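Glucosidase 2 subunit beta (Schizosaccharomyces pombe, PDB 4XQM) helps glucosidase II remove the final glucose from immature glycoproteins in the endoplasmic reticulum, this MRH lectin domain recognising the mannose units of their N-glycans. Local coordinates at residues A[41-46]-A[59-64]; A[50-55]-A[79-84]; A[71-76]-A[84-89]. All coordinates share one frame; numbering follows the deposited sequence.

Strands 59-66 and 82-89 are neighbours in one sheet and tie the three contacts together. Contacts 1 and 3 are antiparallel strand pairs, with centres about 10 Å apart. Each has a buried apolar face and a more exposed one. Contact 3 adds a beta bulge in the outer strand 71-77 and a surface with K86 and K88 on strand 82-89. Contact 2 lies farther from the centre of the chain, where a loop meets the start of strand 82-89. It has no strand ladder; a disulfide joins its segments, with a water and the bound mannose against them. It shares L84 with contact 3. The backbone of Y83 probably bonds to S59 and I61 of contact 1.

Contact 1 (A[41-46]-A[59-64]); sequences GNVLKY and SAIVTV
The beta hairpin of strands 43-48 and 59-66 in the MRH domain pairs V43, L44, K45 and Y46 with T63, V62, I61 and A60. The short strand axes run antiparallel at 159°. L44 with V62 and Y46 with A60 are the hydrogen-bonded pairs, each with two N-H to O bonds. L44 N lies 2.8 Å from V62 O. Just before strand 43-48 begins, N42 O accepts from V64 N at 2.9 Å, one more backbone bond beyond the four bridged pairs. The same oxygen receives a CA-H...O contact from T63 CA at 3.5 Å.

L44, Y46, A60 and V62 share the buried face. The methyl CG2 of V62 meets the Y46 ring obliquely, 3.7 Å from Y46 CD1 and nearly as close to CE1. A60 O sits at the edge of this ring, near its plane. L44 CD1 reaches V64 CG2 at 4.0 Å. The ring hydroxyl is held from outside the hairpin, where Y46 OH bonds to V21 O.

V43, K45, I61 and T63 occupy the more exposed face. V43 CG1 stands anti to the backbone N (chi1 178°), which brings it 3.5 Å from I61 CG2. That is tighter than a usual carbon contact. V43 CG2 leans on T63 OG1 at 3.8 Å.

The hairpin is flanked by strands on both sides. Strand 31-40 pairs antiparallel with 43-48 and lends F36 to the side chain of L44. Strand 82-89 runs parallel to 59-66, and its I85 and M87 pack on V62.

Contact 2 (A[50-55]-A[79-84]); sequences QSCWNG and QKCEYL. With MAN (alpha-D-mannopyranose), chain B.
A disulfide joins C52 to C81 against the bound mannose, with C52 SG and C81 SG 2.0 Å apart. Both sulfurs touch the sugar. C81 SG is 3.8 Å from mannose C4, and C52 SG is 3.9 Å from mannose C6. C52 extends its sulfur anti to the backbone N (chi1 177°), and C81 places its own anti to the carbonyl carbon (chi1 -72°). The torsion about the S-S bond is 74°. Each cysteine belongs to a type II beta turn, C52 to G55 on one side and Q79 to E82 on the other.

K80 makes the second link between the segments. Its CG rests on C52 SG, and its CD lies 3.6 Å from W53 O. The chain then bends at its last two torsions. One water bridges the two segments and the sugar. It donates to W53 O at 2.7 Å and accepts from K80 NZ at 3.2 Å. The same water bonds to mannose O6 at 2.8 Å.

Y83 serves the sugar rather than the loop. Its OH donates to mannose O3 at 2.7 Å, with O3 at the ring edge and in the ring plane. R58 NE also bonds to Y83 OH, and R58 NH2 binds the mannose. E77 links C81 N to the sugar through its two carboxylate oxygens.

The chemistry implies a division of labour. A covalent bridge fixes the loop beside the start of strand 82-89 and lends sulfur surface to the ligand, while Y83, Y16, R58, E77 and Q28 bond to the mannose through hydroxyl, guanidinium, carboxylate and amide groups.

Contact 3 (A[71-76]-A[84-89]); sequences EIVSVL and LIKMKS
L84 begins the pairing with L76 in the antiparallel hairpin of strands 71-77 and 82-89. Two bonds close this pair, and L84 N lies 2.7 Å from L76 O. L84 CB and L76 CB are in apolar contact on the exposed face. L84 O also accepts from a water at 2.9 Å, and that water bonds to S74 OG.

I85 turns to the opposite face. It lies alongside V75, pointing the same way, with I85 CG1 4.1 Å from V75 CG2. Its other branch, CG2, crosses I72 CG2 at 4.0 Å.

K86 meets a classic beta bulge, because V73 and S74 both face it. K86 O accepts from V73 N at 2.7 Å and, weakly, from S74 N at 3.3 Å. K86 N donates back to S74 O. The bulge shifts the register by one residue. Here the V73 side chain points toward segment 84-89, and V73 CB lies against K86 O. The K86 side chain runs out extended, and its end leads away from V73 and S74.

M87 returns to the buried face and pairs with I72. Its chain bends at the last torsion (chi3 62°), which sets CE 4.2 Å from I72 CG1.

K88 forms two backbone bonds with E71. Its side chain bends past V73, with K88 CD 3.6 Å from V73 CG2. K88 and E71 point the same way, yet their charged ends stay beyond salt-bridge range.

In the fold, strand 71-77 is outermost in this chain, and 82-89 lies between it and 59-66. K86 touches E65 of that inner neighbour. The buried face meets strands 8-13 and 16-21: I72 touches T9, I13, Y18 and V20, and V75 touches I13 and Y18.

Contact 1 (A[41-46]-A[59-64])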
ATOM      1  N   GLY A  41       9.628   5.413  10.045  1.00 20.32           N
ATOM      2  CA  GLY A  41      10.099   6.331   9.021  1.00 19.40           C
ATOM      3  C   GLY A  41       9.068   6.523   7.914  1.00 16.71           C
ATOM      4  O   GLY A  41       7.894   6.815   8.189  1.00 15.63           O
ATOM      5  N   ASN A  42       9.504   6.353   6.664  1.00 14.91           N
ATOM      6  CA  ASN A  42       8.620   6.488   5.503  1.00 13.11           C
ATOM      7  C   ASN A  42       7.894   5.195   5.182  1.00 13.55           C
ATOM      8  O   ASN A  42       7.205   5.101   4.164  1.00 12.45           O
ATOM      9  CB  ASN A  42       9.436   6.867   4.267  1.00 14.50           C
ATOM     10  CG  ASN A  42      10.136   8.186   4.427  1.00 19.08           C
ATOM     11  OD1 ASN A  42       9.643   9.071   5.129  1.00 18.37           O
ATOM     12  ND2 ASN A  42      11.293   8.332   3.785  1.00 18.87           N
ATOM     13  N   VAL A  43       8.050   4.194   6.038  1.00 13.46           N
ATOM     14  CA  VAL A  43       7.557   2.863   5.707  1.00 15.07           C
ATOM     15  C   VAL A  43       6.294   2.502   6.487  1.00 15.07           C
ATOM     16  O   VAL A  43       6.318   2.394   7.720  1.00 16.29           O
ATOM     17  CB  VAL A  43       8.662   1.822   5.935  1.00 15.33           C
ATOM     18  CG1 VAL A  43       8.138   0.430   5.647  1.00 16.19           C
ATOM     19  CG2 VAL A  43       9.867   2.152   5.061  1.00 15.56           C
ATOM     20  N   LEU A  44       5.195   2.307   5.760  1.00 10.97           N
ATOM     21  CA  LEU A  44       3.911   1.958   6.371  1.00 11.49           C
ATOM     22  C   LEU A  44       3.639   0.468   6.176  1.00 12.50           C
ATOM     23  O   LEU A  44       3.583  -0.015   5.031  1.00 14.30           O
ATOM     24  CB  LEU A  44       2.772   2.766   5.746  1.00 11.48           C
ATOM     25  CG  LEU A  44       2.605   4.243   6.126  1.00 13.48           C
ATOM     26  CD1 LEU A  44       3.728   5.129   5.577  1.00 15.42           C
ATOM     27  CD2 LEU A  44       1.230   4.747   5.674  1.00 15.36           C
ATOM     28  N   LYS A  45       3.457  -0.261   7.277  1.00 12.19           N
ATOM     29  CA  LYS A  45       3.169  -1.686   7.188  1.00 12.42           C
ATOM     30  C   LYS A  45       1.676  -1.938   7.283  1.00 14.47           C
ATOM     31  O   LYS A  45       1.024  -1.517   8.248  1.00 14.73           O
ATOM     32  CB  LYS A  45       3.907  -2.471   8.281  1.00 15.42           C
ATOM     33  CG  LYS A  45       5.420  -2.423   8.137  1.00 19.57           C
ATOM     34  CD  LYS A  45       6.107  -3.286   9.197  1.00 27.64           C
ATOM     35  CE  LYS A  45       7.614  -3.306   8.998  1.00 34.62           C
ATOM     36  NZ  LYS A  45       8.221  -4.481   9.680  1.00 39.62           N
ATOM     37  N   TYR A  46       1.148  -2.641   6.285  1.00 13.40           N
ATOM     38  CA  TYR A  46      -0.244  -3.067   6.276  1.00 12.99           C
ATOM     39  C   TYR A  46      -0.258  -4.591   6.429  1.00 15.32           C
ATOM     40  O   TYR A  46       0.492  -5.292   5.747  1.00 13.00           O
ATOM     41  CB  TYR A  46      -0.923  -2.664   4.956  1.00 11.79           C
ATOM     42  CG  TYR A  46      -1.173  -1.181   4.791  1.00 12.24           C
ATOM     43  CD1 TYR A  46      -0.140  -0.307   4.438  1.00 10.72           C
ATOM     44  CD2 TYR A  46      -2.447  -0.654   4.969  1.00 11.10           C
ATOM     45  CE1 TYR A  46      -0.379   1.060   4.284  1.00 11.45           C
ATOM     46  CE2 TYR A  46      -2.695   0.703   4.811  1.00 10.83           C
ATOM     47  CZ  TYR A  46      -1.662   1.551   4.469  1.00 12.72           C
ATOM     48  OH  TYR A  46      -1.929   2.896   4.321  1.00 10.20           O
ATOM     49  N   SER A  59      -0.028  -9.180   2.938  1.00 12.04           N
ATOM     50  CA  SER A  59       0.455  -8.011   3.657  1.00 10.56           C
ATOM     51  C   SER A  59       1.151  -7.127   2.638  1.00 13.48           C
ATOM     52  O   SER A  59       1.515  -7.589   1.547  1.00 11.84           O
ATOM     53  CB  SER A  59       1.402  -8.418   4.796  1.00 11.26           C
ATOM     54  OG  SER A  59       2.545  -9.090   4.281  1.00 13.26           O
ATOM     55  N   ALA A  60       1.313  -5.854   2.975  1.00 11.19           N
ATOM     56  CA  ALA A  60       1.922  -4.908   2.052  1.00 12.48           C
ATOM     57  C   ALA A  60       2.795  -3.951   2.830  1.00 12.73           C
ATOM     58  O   ALA A  60       2.386  -3.415   3.861  1.00 14.02           O
ATOM     59  CB  ALA A  60       0.846  -4.149   1.294  1.00 11.09           C
ATOM     60  N   ILE A  61       4.002  -3.724   2.319  1.00 12.13           N
ATOM     61  CA  ILE A  61       4.906  -2.756   2.917  1.00 12.81           C
ATOM     62  C   ILE A  61       4.966  -1.578   1.965  1.00 12.49           C
ATOM     63  O   ILE A  61       5.430  -1.711   0.822  1.00 12.17           O
ATOM     64  CB  ILE A  61       6.307  -3.349   3.116  1.00 14.52           C
ATOM     65  CG1 ILE A  61       6.209  -4.562   4.038  1.00 15.49           C
ATOM     66  CG2 ILE A  61       7.247  -2.310   3.703  1.00 14.29           C
ATOM     67  CD1 ILE A  61       7.535  -5.228   4.320  1.00 20.94           C
ATOM     68  N   VAL A  62       4.473  -0.432   2.417  1.00  9.68           N
ATOM     69  CA  VAL A  62       4.309   0.720   1.534  1.00 10.67           C
ATOM     70  C   VAL A  62       5.299   1.809   1.907  1.00 11.29           C
ATOM     71  O   VAL A  62       5.201   2.395   2.991  1.00 11.94           O
ATOM     72  CB  VAL A  62       2.862   1.288   1.605  1.00 11.93           C
ATOM     73  CG1 VAL A  62       2.683   2.450   0.629  1.00 14.56           C
ATOM     74  CG2 VAL A  62       1.825   0.188   1.338  1.00 12.96           C
ATOM     75  N   THR A  63       6.241   2.084   1.004  1.00 10.84           N
ATOM     76  CA  THR A  63       7.227   3.136   1.228  1.00 10.99           C
ATOM     77  C   THR A  63       6.767   4.419   0.541  1.00 11.33           C
ATOM     78  O   THR A  63       6.584   4.446  -0.677  1.00 13.05           O
ATOM     79  CB  THR A  63       8.627   2.727   0.725  1.00 11.60           C
ATOM     80  OG1 THR A  63       9.061   1.538   1.407  1.00 14.17           O
ATOM     81  CG2 THR A  63       9.641   3.845   0.986  1.00 14.11           C
ATOM     82  N   VAL A  64       6.553   5.473   1.328  1.00  9.75           N
ATOM     83  CA  VAL A  64       6.007   6.726   0.804  1.00 10.78           C
ATOM     84  C   VAL A  64       7.059   7.827   0.873  1.00 12.00           C
ATOM     85  O   VAL A  64       7.506   8.217   1.966  1.00 14.08           O
ATOM     86  CB  VAL A  64       4.771   7.180   1.609  1.00 12.28           C
ATOM     87  CG1 VAL A  64       4.142   8.407   0.960  1.00 12.91           C
ATOM     88  CG2 VAL A  64       3.755   6.059   1.722  1.00 12.87           C
TER

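Contact 2 (A[50-55]-A[79-84])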
ATOM      1  N   GLN A  50      -6.322 -10.678   3.080  1.00 15.16           N
ATOM      2  CA  GLN A  50      -7.057 -11.887   2.719  1.00 14.55           C
ATOM      3  C   GLN A  50      -6.137 -13.096   2.560  1.00 16.58           C
ATOM      4  O   GLN A  50      -4.959 -12.962   2.185  1.00 15.41           O
ATOM      5  CB  GLN A  50      -7.842 -11.652   1.417  1.00 18.13           C
ATOM      6  CG  GLN A  50      -8.641 -12.874   0.946  1.00 26.82           C
ATOM      7  CD  GLN A  50      -9.410 -12.639  -0.348  1.00 33.69           C
ATOM      8  OE1 GLN A  50      -9.184 -13.318  -1.359  1.00 36.19           O
ATOM      9  NE2 GLN A  50     -10.345 -11.692  -0.313  1.00 30.60           N
ATOM     10  N   SER A  51      -6.682 -14.275   2.863  1.00 15.80           N
ATOM     11  CA  SER A  51      -5.979 -15.535   2.658  1.00 18.26           C
ATOM     12  C   SER A  51      -5.552 -15.708   1.198  1.00 15.44           C
ATOM     13  O   SER A  51      -6.135 -15.115   0.279  1.00 16.67           O
ATOM     14  CB  SER A  51      -6.844 -16.715   3.110  1.00 19.47           C
ATOM     15  OG  SER A  51      -7.980 -16.854   2.275  1.00 20.76           O
ATOM     16  N   CYS A  52      -4.511 -16.510   1.010  1.00 13.76           N
ATOM     17  CA  CYS A  52      -3.831 -16.661  -0.262  1.00 14.42           C
ATOM     18  C   CYS A  52      -3.564 -18.141  -0.517  1.00 13.54           C
ATOM     19  O   CYS A  52      -2.935 -18.820   0.298  1.00 13.43           O
ATOM     20  CB  CYS A  52      -2.507 -15.896  -0.195  1.00 14.39           C
ATOM     21  SG  CYS A  52      -1.443 -15.998  -1.644  1.00 15.62           S
ATOM     22  N   TRP A  53      -4.055 -18.641  -1.646  1.00 12.98           N
ATOM     23  CA  TRP A  53      -3.854 -20.043  -2.003  1.00 14.00           C
ATOM     24  C   TRP A  53      -2.366 -20.380  -1.984  1.00 12.41           C
ATOM     25  O   TRP A  53      -1.585 -19.787  -2.736  1.00 13.81           O
ATOM     26  CB  TRP A  53      -4.398 -20.290  -3.405  1.00 12.86           C
ATOM     27  CG  TRP A  53      -4.559 -21.730  -3.782  1.00 11.26           C
ATOM     28  CD1 TRP A  53      -4.521 -22.815  -2.958  1.00 13.06           C
ATOM     29  CD2 TRP A  53      -4.791 -22.235  -5.100  1.00 12.68           C
ATOM     30  NE1 TRP A  53      -4.714 -23.973  -3.690  1.00 12.76           N
ATOM     31  CE2 TRP A  53      -4.881 -23.633  -5.016  1.00 11.77           C
ATOM     32  CE3 TRP A  53      -4.936 -21.622  -6.355  1.00 13.46           C
ATOM     33  CZ2 TRP A  53      -5.120 -24.440  -6.120  1.00 12.01           C
ATOM     34  CZ3 TRP A  53      -5.167 -22.418  -7.457  1.00 15.57           C
ATOM     35  CH2 TRP A  53      -5.254 -23.814  -7.336  1.00 13.41           C
ATOM     36  N   ASN A  54      -1.989 -21.323  -1.116  1.00 12.32           N
ATOM     37  CA  ASN A  54      -0.604 -21.797  -1.009  1.00 12.53           C
ATOM     38  C   ASN A  54       0.374 -20.722  -0.545  1.00 13.26           C
ATOM     39  O   ASN A  54       1.587 -20.837  -0.741  1.00 12.82           O
ATOM     40  CB  ASN A  54      -0.143 -22.436  -2.324  1.00 13.63           C
ATOM     41  CG  ASN A  54      -0.810 -23.772  -2.567  1.00 12.47           C
ATOM     42  OD1 ASN A  54      -1.027 -24.542  -1.628  1.00 12.65           O
ATOM     43  ND2 ASN A  54      -1.147 -24.053  -3.831  1.00 13.46           N
ATOM     44  N   GLY A  55      -0.158 -19.692   0.101  1.00 11.93           N
ATOM     45  CA  GLY A  55       0.683 -18.596   0.554  1.00 12.34           C
ATOM     46  C   GLY A  55       0.256 -18.057   1.895  1.00 11.31           C
ATOM     47  O   GLY A  55      -0.655 -18.592   2.543  1.00 11.17           O
ATOM     48  N   GLN A  79       7.801 -12.265  -3.205  1.00 19.49           N
ATOM     49  CA  GLN A  79       7.353 -13.492  -2.555  1.00 19.18           C
ATOM     50  C   GLN A  79       5.840 -13.519  -2.653  1.00 18.27           C
ATOM     51  O   GLN A  79       5.205 -12.471  -2.546  1.00 18.18           O
ATOM     52  CB  GLN A  79       7.779 -13.527  -1.081  1.00 19.72           C
ATOM     53  CG  GLN A  79       9.269 -13.741  -0.848  1.00 30.13           C
ATOM     54  CD  GLN A  79      10.117 -12.551  -1.270  1.00 35.59           C
ATOM     55  OE1 GLN A  79      10.044 -11.473  -0.672  1.00 40.10           O
ATOM     56  NE2 GLN A  79      10.928 -12.743  -2.307  1.00 35.12           N
ATOM     57  N   LYS A  80       5.265 -14.704  -2.859  1.00 15.18           N
ATOM     58  CA  LYS A  80       3.817 -14.834  -3.034  1.00 13.49           C
ATOM     59  C   LYS A  80       3.043 -14.160  -1.898  1.00 14.42           C
ATOM     60  O   LYS A  80       3.280 -14.433  -0.709  1.00 14.71           O
ATOM     61  CB  LYS A  80       3.408 -16.309  -3.142  1.00 14.63           C
ATOM     62  CG  LYS A  80       1.915 -16.513  -3.367  1.00 15.28           C
ATOM     63  CD  LYS A  80       1.527 -18.002  -3.259  1.00 17.53           C
ATOM     64  CE  LYS A  80       2.196 -18.843  -4.346  1.00 23.60           C
ATOM     65  NZ  LYS A  80       1.568 -18.662  -5.698  1.00 25.93           N
ATOM     66  N   CYS A  81       2.161 -13.239  -2.287  1.00 11.92           N
ATOM     67  CA  CYS A  81       1.246 -12.539  -1.384  1.00 11.37           C
ATOM     68  C   CYS A  81       1.916 -11.636  -0.356  1.00 14.34           C
ATOM     69  O   CYS A  81       1.321 -11.282   0.669  1.00 14.14           O
ATOM     70  CB  CYS A  81       0.234 -13.514  -0.766  1.00 14.27           C
ATOM     71  SG  CYS A  81      -0.955 -14.047  -2.014  1.00 12.84           S
ATOM     72  N   GLU A  82       3.147 -11.238  -0.665  1.00 13.59           N
ATOM     73  CA  GLU A  82       3.845 -10.203   0.083  1.00 17.86           C
ATOM     74  C   GLU A  82       4.119  -9.079  -0.919  1.00 17.46           C
ATOM     75  O   GLU A  82       4.870  -9.269  -1.877  1.00 16.66           O
ATOM     76  CB  GLU A  82       5.156 -10.754   0.669  1.00 18.37           C
ATOM     77  CG  GLU A  82       4.999 -12.000   1.555  1.00 23.76           C
ATOM     78  CD  GLU A  82       6.336 -12.587   2.012  1.00 30.34           C
ATOM     79  OE1 GLU A  82       7.330 -11.829   2.113  1.00 33.59           O
ATOM     80  OE2 GLU A  82       6.397 -13.813   2.270  1.00 32.53           O
ATOM     81  N   TYR A  83       3.500  -7.918  -0.717  1.00 13.48           N
ATOM     82  CA  TYR A  83       3.562  -6.857  -1.707  1.00 13.10           C
ATOM     83  C   TYR A  83       4.451  -5.714  -1.225  1.00 14.29           C
ATOM     84  O   TYR A  83       4.308  -5.245  -0.094  1.00 17.02           O
ATOM     85  CB  TYR A  83       2.155  -6.339  -1.998  1.00 12.78           C
ATOM     86  CG  TYR A  83       1.208  -7.441  -2.427  1.00 13.01           C
ATOM     87  CD1 TYR A  83       0.560  -8.236  -1.481  1.00 10.21           C
ATOM     88  CD2 TYR A  83       0.988  -7.704  -3.771  1.00 13.09           C
ATOM     89  CE1 TYR A  83      -0.297  -9.261  -1.872  1.00 10.59           C
ATOM     90  CE2 TYR A  83       0.136  -8.725  -4.179  1.00 10.51           C
ATOM     91  CZ  TYR A  83      -0.503  -9.499  -3.221  1.00 12.44           C
ATOM     92  OH  TYR A  83      -1.353 -10.517  -3.609  1.00 12.68           O
ATOM     93  N   LEU A  84       5.379  -5.280  -2.070  1.00  9.69           N
ATOM     94  CA  LEU A  84       6.187  -4.108  -1.747  1.00 12.27           C
ATOM     95  C   LEU A  84       5.723  -2.985  -2.661  1.00 10.87           C
ATOM     96  O   LEU A  84       5.812  -3.095  -3.886  1.00 12.53           O
ATOM     97  CB  LEU A  84       7.679  -4.395  -1.965  1.00 11.62           C
ATOM     98  CG  LEU A  84       8.238  -5.585  -1.187  1.00 17.03           C
ATOM     99  CD1 LEU A  84       9.741  -5.696  -1.425  1.00 21.71           C
ATOM    100  CD2 LEU A  84       7.940  -5.430   0.285  1.00 19.46           C
TER
HETATM  101  C1  MAN B 501      -3.968 -13.147  -6.888  1.00 25.34           C
HETATM  102  C2  MAN B 501      -3.316 -11.952  -6.512  1.00 14.79           C
HETATM  103  C3  MAN B 501      -1.813 -12.258  -6.593  1.00 16.21           C
HETATM  104  C4  MAN B 501      -1.478 -13.550  -5.790  1.00 14.16           C
HETATM  105  C5  MAN B 501      -2.328 -14.715  -6.321  1.00 18.08           C
HETATM  106  C6  MAN B 501      -2.208 -15.971  -5.491  1.00 16.92           C
HETATM  107  O1  MAN B 501      -3.377 -13.238  -8.150  1.00 26.58           O
HETATM  108  O2  MAN B 501      -3.663 -11.658  -5.208  1.00 18.59           O
HETATM  109  O3  MAN B 501      -1.059 -11.155  -6.166  1.00 14.74           O
HETATM  110  O4  MAN B 501      -0.129 -13.889  -5.954  1.00 16.84           O
HETATM  111  O5  MAN B 501      -3.686 -14.312  -6.223  1.00 21.43           O
HETATM  112  O6  MAN B 501      -2.780 -17.043  -6.249  1.00 19.05           O
HETATM  113  O   HOH W   1      -1.523 -19.357  -5.376  1.00 16.34           O

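Contact 3 (A[71-76]-A[84-89])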
ATOM      1  N   GLU A  71       1.168   9.145  -6.162  1.00 11.54           N
ATOM      2  CA  GLU A  71       1.484   8.214  -7.238  1.00 13.20           C
ATOM      3  C   GLU A  71       1.924   6.865  -6.667  1.00 12.37           C
ATOM      4  O   GLU A  71       2.717   6.815  -5.724  1.00 11.45           O
ATOM      5  CB  GLU A  71       2.609   8.804  -8.097  1.00 16.53           C
ATOM      6  CG  GLU A  71       3.234   7.831  -9.091  1.00 24.55           C
ATOM      7  CD  GLU A  71       4.453   8.417  -9.806  1.00 26.47           C
ATOM      8  OE1 GLU A  71       5.001   7.731 -10.699  1.00 33.62           O
ATOM      9  OE2 GLU A  71       4.867   9.554  -9.473  1.00 27.02           O
ATOM     10  N   ILE A  72       1.390   5.776  -7.224  1.00 10.64           N
ATOM     11  CA  ILE A  72       1.947   4.457  -6.950  1.00  9.81           C
ATOM     12  C   ILE A  72       3.036   4.233  -7.996  1.00 11.74           C
ATOM     13  O   ILE A  72       2.747   4.131  -9.190  1.00 11.12           O
ATOM     14  CB  ILE A  72       0.866   3.355  -7.012  1.00  9.95           C
ATOM     15  CG1 ILE A  72      -0.111   3.506  -5.836  1.00 11.60           C
ATOM     16  CG2 ILE A  72       1.490   1.955  -7.007  1.00 10.78           C
ATOM     17  CD1 ILE A  72      -1.329   2.567  -5.923  1.00 13.88           C
ATOM     18  N   VAL A  73       4.286   4.215  -7.540  1.00 11.10           N
ATOM     19  CA  VAL A  73       5.453   4.125  -8.423  1.00 11.72           C
ATOM     20  C   VAL A  73       5.635   2.697  -8.908  1.00 12.33           C
ATOM     21  O   VAL A  73       5.859   2.473 -10.093  1.00 10.80           O
ATOM     22  CB  VAL A  73       6.727   4.630  -7.706  1.00 11.54           C
ATOM     23  CG1 VAL A  73       7.974   4.363  -8.544  1.00 16.49           C
ATOM     24  CG2 VAL A  73       6.588   6.124  -7.433  1.00 14.74           C
ATOM     25  N   SER A  74       5.526   1.731  -7.995  1.00 11.45           N
ATOM     26  CA  SER A  74       5.655   0.320  -8.352  1.00 10.69           C
ATOM     27  C   SER A  74       5.003  -0.590  -7.324  1.00 11.32           C
ATOM     28  O   SER A  74       4.884  -0.227  -6.150  1.00 11.43           O
ATOM     29  CB  SER A  74       7.132  -0.067  -8.517  1.00 11.82           C
ATOM     30  OG  SER A  74       7.856   0.111  -7.306  1.00 13.11           O
ATOM     31  N   VAL A  75       4.584  -1.767  -7.785  1.00 10.64           N
ATOM     32  CA  VAL A  75       4.207  -2.857  -6.902  1.00 11.06           C
ATOM     33  C   VAL A  75       5.078  -4.060  -7.228  1.00 12.80           C
ATOM     34  O   VAL A  75       5.160  -4.467  -8.388  1.00 14.33           O
ATOM     35  CB  VAL A  75       2.722  -3.243  -7.060  1.00 12.49           C
ATOM     36  CG1 VAL A  75       2.410  -4.481  -6.223  1.00 13.28           C
ATOM     37  CG2 VAL A  75       1.811  -2.081  -6.670  1.00 11.67           C
ATOM     38  N   LEU A  76       5.753  -4.606  -6.220  1.00 12.78           N
ATOM     39  CA  LEU A  76       6.559  -5.815  -6.401  1.00 11.21           C
ATOM     40  C   LEU A  76       6.001  -6.931  -5.527  1.00 12.75           C
ATOM     41  O   LEU A  76       5.786  -6.746  -4.325  1.00 16.07           O
ATOM     42  CB  LEU A  76       8.022  -5.549  -6.029  1.00 15.55           C
ATOM     43  CG  LEU A  76       9.016  -6.658  -6.373  1.00 21.88           C
ATOM     44  CD1 LEU A  76       9.204  -6.723  -7.884  1.00 25.35           C
ATOM     45  CD2 LEU A  76      10.362  -6.451  -5.677  1.00 27.17           C
ATOM     46  N   LEU A  84       5.379  -5.280  -2.070  1.00  9.69           N
ATOM     47  CA  LEU A  84       6.187  -4.108  -1.747  1.00 12.27           C
ATOM     48  C   LEU A  84       5.723  -2.985  -2.661  1.00 10.87           C
ATOM     49  O   LEU A  84       5.812  -3.095  -3.886  1.00 12.53           O
ATOM     50  CB  LEU A  84       7.679  -4.395  -1.965  1.00 11.62           C
ATOM     51  CG  LEU A  84       8.238  -5.585  -1.187  1.00 17.03           C
ATOM     52  CD1 LEU A  84       9.741  -5.696  -1.425  1.00 21.71           C
ATOM     53  CD2 LEU A  84       7.940  -5.430   0.285  1.00 19.46           C
ATOM     54  N   ILE A  85       5.199  -1.916  -2.075  1.00 10.87           N
ATOM     55  CA  ILE A  85       4.626  -0.831  -2.868  1.00 10.55           C
ATOM     56  C   ILE A  85       5.397   0.443  -2.613  1.00 10.78           C
ATOM     57  O   ILE A  85       5.516   0.883  -1.460  1.00 11.83           O
ATOM     58  CB  ILE A  85       3.144  -0.607  -2.513  1.00 11.91           C
ATOM     59  CG1 ILE A  85       2.365  -1.921  -2.638  1.00 12.15           C
ATOM     60  CG2 ILE A  85       2.535   0.452  -3.428  1.00 11.15           C
ATOM     61  CD1 ILE A  85       0.887  -1.814  -2.290  1.00 11.73           C
ATOM     62  N   LYS A  86       5.932   1.028  -3.681  1.00 10.02           N
ATOM     63  CA  LYS A  86       6.626   2.312  -3.585  1.00 11.09           C
ATOM     64  C   LYS A  86       5.711   3.438  -4.069  1.00 11.46           C
ATOM     65  O   LYS A  86       5.027   3.294  -5.090  1.00 11.31           O
ATOM     66  CB  LYS A  86       7.921   2.280  -4.401  1.00 14.83           C
ATOM     67  CG  LYS A  86       8.788   3.530  -4.235  1.00 19.65           C
ATOM     68  CD  LYS A  86      10.171   3.314  -4.845  1.00 23.64           C
ATOM     69  CE  LYS A  86      10.919   4.636  -4.968  1.00 35.37           C
ATOM     70  NZ  LYS A  86      12.167   4.504  -5.783  1.00 39.34           N
ATOM     71  N   MET A  87       5.690   4.546  -3.328  1.00 11.79           N
ATOM     72  CA  MET A  87       4.829   5.676  -3.658  1.00  9.93           C
ATOM     73  C   MET A  87       5.536   7.013  -3.534  1.00  9.11           C
ATOM     74  O   MET A  87       6.520   7.133  -2.822  1.00 10.60           O
ATOM     75  CB  MET A  87       3.620   5.718  -2.713  1.00 12.49           C
ATOM     76  CG  MET A  87       2.758   4.484  -2.720  1.00 12.86           C
ATOM     77  SD  MET A  87       1.276   4.731  -1.718  1.00 12.97           S
ATOM     78  CE  MET A  87       0.483   6.088  -2.581  1.00 12.63           C
ATOM     79  N   LYS A  88       5.005   8.016  -4.224  1.00 10.86           N
ATOM     80  CA  LYS A  88       5.309   9.414  -3.933  1.00 11.47           C
ATOM     81  C   LYS A  88       4.034  10.096  -3.464  1.00 11.43           C
ATOM     82  O   LYS A  88       2.926   9.701  -3.872  1.00 11.82           O
ATOM     83  CB  LYS A  88       5.897  10.113  -5.164  1.00 12.67           C
ATOM     84  CG  LYS A  88       7.351   9.704  -5.397  1.00 16.04           C
ATOM     85  CD  LYS A  88       7.705   9.484  -6.856  1.00 30.45           C
ATOM     86  CE  LYS A  88       7.778  10.770  -7.635  1.00 32.43           C
ATOM     87  NZ  LYS A  88       8.830  10.704  -8.718  1.00 27.90           N
ATOM     88  N   SER A  89       4.176  11.099  -2.599  1.00 10.70           N
ATOM     89  CA  SER A  89       3.017  11.817  -2.067  1.00 13.38           C
ATOM     90  C   SER A  89       3.460  13.074  -1.347  1.00 11.10           C
ATOM     91  O   SER A  89       4.481  13.057  -0.649  1.00 10.65           O
ATOM     92  CB  SER A  89       2.233  10.955  -1.071  1.00 14.01           C
ATOM     93  OG  SER A  89       1.200  11.726  -0.472  1.00 11.93           O
TER
HETATM   94  O   HOH W   2       7.817  -1.541  -5.281  1.00 15.52           O